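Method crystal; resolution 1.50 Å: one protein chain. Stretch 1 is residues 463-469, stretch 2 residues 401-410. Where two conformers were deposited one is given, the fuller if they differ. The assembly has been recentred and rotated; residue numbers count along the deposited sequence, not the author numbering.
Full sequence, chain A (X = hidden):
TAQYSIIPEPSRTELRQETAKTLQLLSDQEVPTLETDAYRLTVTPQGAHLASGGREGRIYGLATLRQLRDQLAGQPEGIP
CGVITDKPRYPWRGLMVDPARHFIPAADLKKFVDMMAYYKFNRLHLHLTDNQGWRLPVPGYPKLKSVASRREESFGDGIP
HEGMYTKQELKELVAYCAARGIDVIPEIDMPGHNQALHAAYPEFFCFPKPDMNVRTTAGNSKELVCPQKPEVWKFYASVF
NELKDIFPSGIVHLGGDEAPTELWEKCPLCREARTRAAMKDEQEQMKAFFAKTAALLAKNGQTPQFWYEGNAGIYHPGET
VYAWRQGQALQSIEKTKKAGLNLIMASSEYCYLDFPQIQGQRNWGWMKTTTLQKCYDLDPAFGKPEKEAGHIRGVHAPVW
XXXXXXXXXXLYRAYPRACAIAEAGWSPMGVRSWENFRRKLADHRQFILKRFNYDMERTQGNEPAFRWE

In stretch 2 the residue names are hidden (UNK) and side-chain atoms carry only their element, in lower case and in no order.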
# COMPACT_ATOMS: atom_id res chain seq x y z
N GLU A 463 -12.88 -3.65 -19.02
CA GLU A 463 -12.61 -4.31 -17.75
C GLU A 463 -12.92 -5.80 -17.88
O GLU A 463 -13.94 -6.17 -18.48
CB GLU A 463 -13.44 -3.71 -16.62
CG GLU A 463 -13.11 -4.35 -15.26
CD GLU A 463 -13.39 -3.45 -14.08
OE1 GLU A 463 -14.34 -2.63 -14.14
OE2 GLU A 463 -12.65 -3.55 -13.08
N PRO A 464 -12.05 -6.68 -17.37
CA PRO A 464 -12.34 -8.11 -17.42
C PRO A 464 -13.68 -8.43 -16.76
O PRO A 464 -14.10 -7.76 -15.82
CB PRO A 464 -11.18 -8.74 -16.65
CG PRO A 464 -10.05 -7.76 -16.82
CD PRO A 464 -10.71 -6.40 -16.83
N ALA A 465 -14.35 -9.44 -17.29
CA ALA A 465 -15.68 -9.79 -16.81
C ALA A 465 -15.63 -10.29 -15.37
O ALA A 465 -14.65 -10.89 -14.93
CB ALA A 465 -16.27 -10.89 -17.69
N PHE A 466 -16.71 -10.04 -14.64
CA PHE A 466 -16.91 -10.55 -13.29
C PHE A 466 -17.97 -11.63 -13.30
O PHE A 466 -18.85 -11.66 -14.18
CB PHE A 466 -17.37 -9.44 -12.33
CG PHE A 466 -16.37 -8.34 -12.16
CD1 PHE A 466 -15.35 -8.45 -11.23
CD2 PHE A 466 -16.46 -7.17 -12.91
CE1 PHE A 466 -14.43 -7.43 -11.06
CE2 PHE A 466 -15.55 -6.15 -12.74
CZ PHE A 466 -14.53 -6.27 -11.81
N ARG A 467 -17.91 -12.53 -12.32
CA ARG A 467 -18.90 -13.59 -12.23
C ARG A 467 -20.10 -13.22 -11.37
O ARG A 467 -21.10 -13.95 -11.38
CB ARG A 467 -18.26 -14.88 -11.68
CG ARG A 467 -18.18 -14.92 -10.16
CD ARG A 467 -17.68 -16.27 -9.67
NE ARG A 467 -16.32 -16.56 -10.13
CZ ARG A 467 -15.24 -16.46 -9.37
NH1 ARG A 467 -15.34 -16.10 -8.10
NH2 ARG A 467 -14.05 -16.74 -9.88
N TRP A 468 -20.03 -12.12 -10.63
CA TRP A 468 -21.07 -11.76 -9.68
C TRP A 468 -22.07 -10.79 -10.30
O TRP A 468 -21.68 -9.88 -11.03
CB TRP A 468 -20.45 -11.11 -8.44
CG TRP A 468 -19.35 -11.91 -7.83
CD1 TRP A 468 -19.45 -13.14 -7.25
CD2 TRP A 468 -17.97 -11.52 -7.72
NE1 TRP A 468 -18.22 -13.55 -6.81
CE2 TRP A 468 -17.30 -12.58 -7.08
CE3 TRP A 468 -17.25 -10.39 -8.12
CZ2 TRP A 468 -15.93 -12.53 -6.81
CZ3 TRP A 468 -15.90 -10.35 -7.85
CH2 TRP A 468 -15.25 -11.42 -7.20
N GLU A 469 -23.34 -11.01 -10.00
CA GLU A 469 -24.42 -10.08 -10.35
C GLU A 469 -24.39 -9.61 -11.81
O GLU A 469 -24.93 -8.56 -12.15
CB GLU A 469 -24.39 -8.88 -9.39
CG GLU A 469 -24.57 -9.28 -7.93
CD GLU A 469 -23.54 -8.64 -7.01
OE1 GLU A 469 -23.44 -7.40 -7.00
OE2 GLU A 469 -22.83 -9.39 -6.30
N UNK A 401 -9.53 -5.88 -2.36
CA UNK A 401 -9.79 -6.97 -3.29
C UNK A 401 -11.05 -7.77 -2.97
O UNK A 401 -11.17 -8.90 -3.43
c UNK A 401 -8.57 -7.88 -3.43
N UNK A 402 -12.00 -7.21 -2.20
CA UNK A 402 -13.28 -7.89 -2.04
C UNK A 402 -13.81 -8.38 -3.38
O UNK A 402 -14.31 -9.51 -3.49
o UNK A 402 -13.56 -4.65 1.31
c UNK A 402 -14.33 -6.95 -1.41
c UNK A 402 -13.35 -5.32 0.27
o UNK A 402 -12.53 -4.98 -0.61
c UNK A 402 -14.14 -6.60 0.06
N UNK A 403 -13.68 -7.55 -4.42
CA UNK A 403 -14.28 -7.82 -5.72
C UNK A 403 -13.23 -7.99 -6.82
O UNK A 403 -13.57 -7.89 -8.01
n UNK A 403 -19.93 -8.92 -5.68
c UNK A 403 -15.25 -6.71 -6.10
c UNK A 403 -16.42 -6.55 -5.15
c UNK A 403 -17.46 -7.64 -5.34
n UNK A 403 -18.67 -7.34 -4.59
n UNK A 403 -20.89 -7.59 -4.06
c UNK A 403 -19.83 -7.95 -4.78
N UNK A 404 -11.97 -8.26 -6.48
CA UNK A 404 -10.91 -8.40 -7.48
C UNK A 404 -10.28 -9.77 -7.33
O UNK A 404 -9.35 -9.96 -6.53
c UNK A 404 -9.41 -4.80 -7.18
c UNK A 404 -11.00 -5.65 -8.95
c UNK A 404 -9.88 -7.28 -7.36
c UNK A 404 -10.45 -5.87 -7.53
N UNK A 405 -10.75 -10.77 -8.09
CA UNK A 405 -10.41 -12.16 -7.77
C UNK A 405 -9.10 -12.69 -8.34
O UNK A 405 -8.70 -13.79 -7.95
c UNK A 405 -11.84 -10.67 -9.08
c UNK A 405 -12.05 -12.10 -9.52
c UNK A 405 -11.60 -12.94 -8.36
N UNK A 406 -8.42 -11.95 -9.22
CA UNK A 406 -7.17 -12.43 -9.79
C UNK A 406 -6.32 -11.23 -10.21
O UNK A 406 -6.77 -10.08 -10.18
o UNK A 406 -8.24 -11.60 -12.27
o UNK A 406 -8.96 -13.60 -12.75
c UNK A 406 -8.26 -12.82 -12.06
c UNK A 406 -7.41 -13.41 -10.95
N UNK A 407 -5.08 -11.53 -10.62
CA UNK A 407 -4.14 -10.46 -10.98
C UNK A 407 -4.66 -9.64 -12.15
O UNK A 407 -4.46 -8.42 -12.20
c UNK A 407 -2.76 -11.05 -11.29
c UNK A 407 -1.70 -10.04 -11.72
c UNK A 407 -0.48 -10.76 -12.28
c UNK A 407 -1.31 -9.15 -10.54
N UNK A 408 -5.31 -10.29 -13.12
CA UNK A 408 -5.85 -9.56 -14.26
C UNK A 408 -6.80 -8.46 -13.80
O UNK A 408 -6.71 -7.31 -14.25
c UNK A 408 -6.57 -10.54 -15.19
c UNK A 408 -6.97 -9.93 -16.52
n UNK A 408 -8.07 -10.41 -17.08
o UNK A 408 -6.29 -9.04 -17.04
N UNK A 409 -7.71 -8.80 -12.88
CA UNK A 409 -8.62 -7.79 -12.34
C UNK A 409 -7.88 -6.77 -11.48
O UNK A 409 -8.22 -5.58 -11.49
c UNK A 409 -11.91 -8.52 -12.89
c UNK A 409 -9.71 -8.48 -11.52
n UNK A 409 -10.85 -10.42 -12.67
c UNK A 409 -11.94 -10.66 -13.38
c UNK A 409 -10.81 -9.08 -12.34
n UNK A 409 -12.60 -9.52 -13.53
N UNK A 410 -6.90 -7.23 -10.70
CA UNK A 410 -6.15 -6.34 -9.82
C UNK A 410 -5.41 -5.27 -10.62
O UNK A 410 -5.49 -4.08 -10.31
c UNK A 410 -4.40 -6.53 -7.88
c UNK A 410 -5.38 -5.97 -6.87
c UNK A 410 -3.48 -7.54 -7.22
c UNK A 410 -5.18 -7.19 -9.00
O HOH W 1 -23.46 -9.22 -3.55
O HOH W 2 -10.97 -5.63 -12.75

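Position 401 carries one side-chain carbon and nothing more, out of reach of stretch 1; a lone CB is alanine, Ala401. It opens a type I turn and lends that turn its carbonyl.

Position 402 has three carbons, the last bearing two oxygens, a carboxylate one methylene longer than aspartate: Glu402. Its CA-to-CB bond points sideways and its carboxylate does not reach stretch 1, so its share in the contact is its backbone O, 4.3 Å from CH2 of Trp468.

At 403 three carbons lead to a nitrogen, then to a carbon holding two further nitrogens. This guanidinium is arginine. Arg403 NH1 donates to OE2 of Glu469 at 3.0 Å, a salt bridge that meets the guanidinium at its edge, and NH1 also lies 3.6 Å from CB of Trp468. A water accepts from Arg403 NH2 (3.1 Å) and donates to Glu469 OE2 (2.8 Å), closing a second path between the charges. The backbone works too: Arg403 O sits 3.4 Å from CZ3 of Trp468, at the edge of the indole, and 3.2 Å from CE1 of Phe466.

Position 404 shows four carbons forked at the second, which is leucine. Its CB points away, yet CD2 of Leu404 comes back to 4.4 Å from CE1 of Phe466, near the plane of that ring. Leu404 N closes the turn with a weak bond to Ala401 O, 3.2 Å.

Position 405 has three carbons closing a ring onto the backbone nitrogen, so it is proline. Pro405 CD packs 4.0 Å from CH2 of Trp468, an apolar contact.

Two carbons, the second with two oxygens, make 406 an aspartate. Asp406 touches nothing on stretch 1; it stands at the N-cap of the helix that follows, and OD1 accepts from the backbone N of 409 at 2.9 Å.

Position 407 again has four carbons forked at the second: Leu407, out of reach of stretch 1.

Position 408 has two carbons, the second holding one oxygen and one nitrogen, an amide: Asn408. Its ND2 lies 3.3 Å from CG of Pro464.

Position 409 bears one carbon, then a five-membered ring of three carbons and two nitrogens, the imidazole of histidine. His409 ND1 donates to Asp406 OD1 (2.9 Å), and NE2 gives weak bonds to Ala465 O (2.8 Å) and Pro464 O (3.3 Å). Pro464 CB lies over a face of the ring, 3.8 Å from its centroid, while the Phe466 ring meets it obliquely, centroids 4.6 Å apart.

Position 410, four carbons forked at the second, is Leu410, out of reach; its N bonds to Asp406 O at 2.9 Å.

The contact has two centres. At one, Asp406 both caps the helix and holds the imidazole of His409, whose other nitrogen addresses successive carbonyls of stretch 1. At the other, Arg403 pairs its charge with Glu469 while its carbonyl lies against Phe466 and Trp468. The rule to read is economy: a residue without direct contact, Asp406, can still organise one that makes several.

Stretch 2 (401-410) AERLPDLNHL
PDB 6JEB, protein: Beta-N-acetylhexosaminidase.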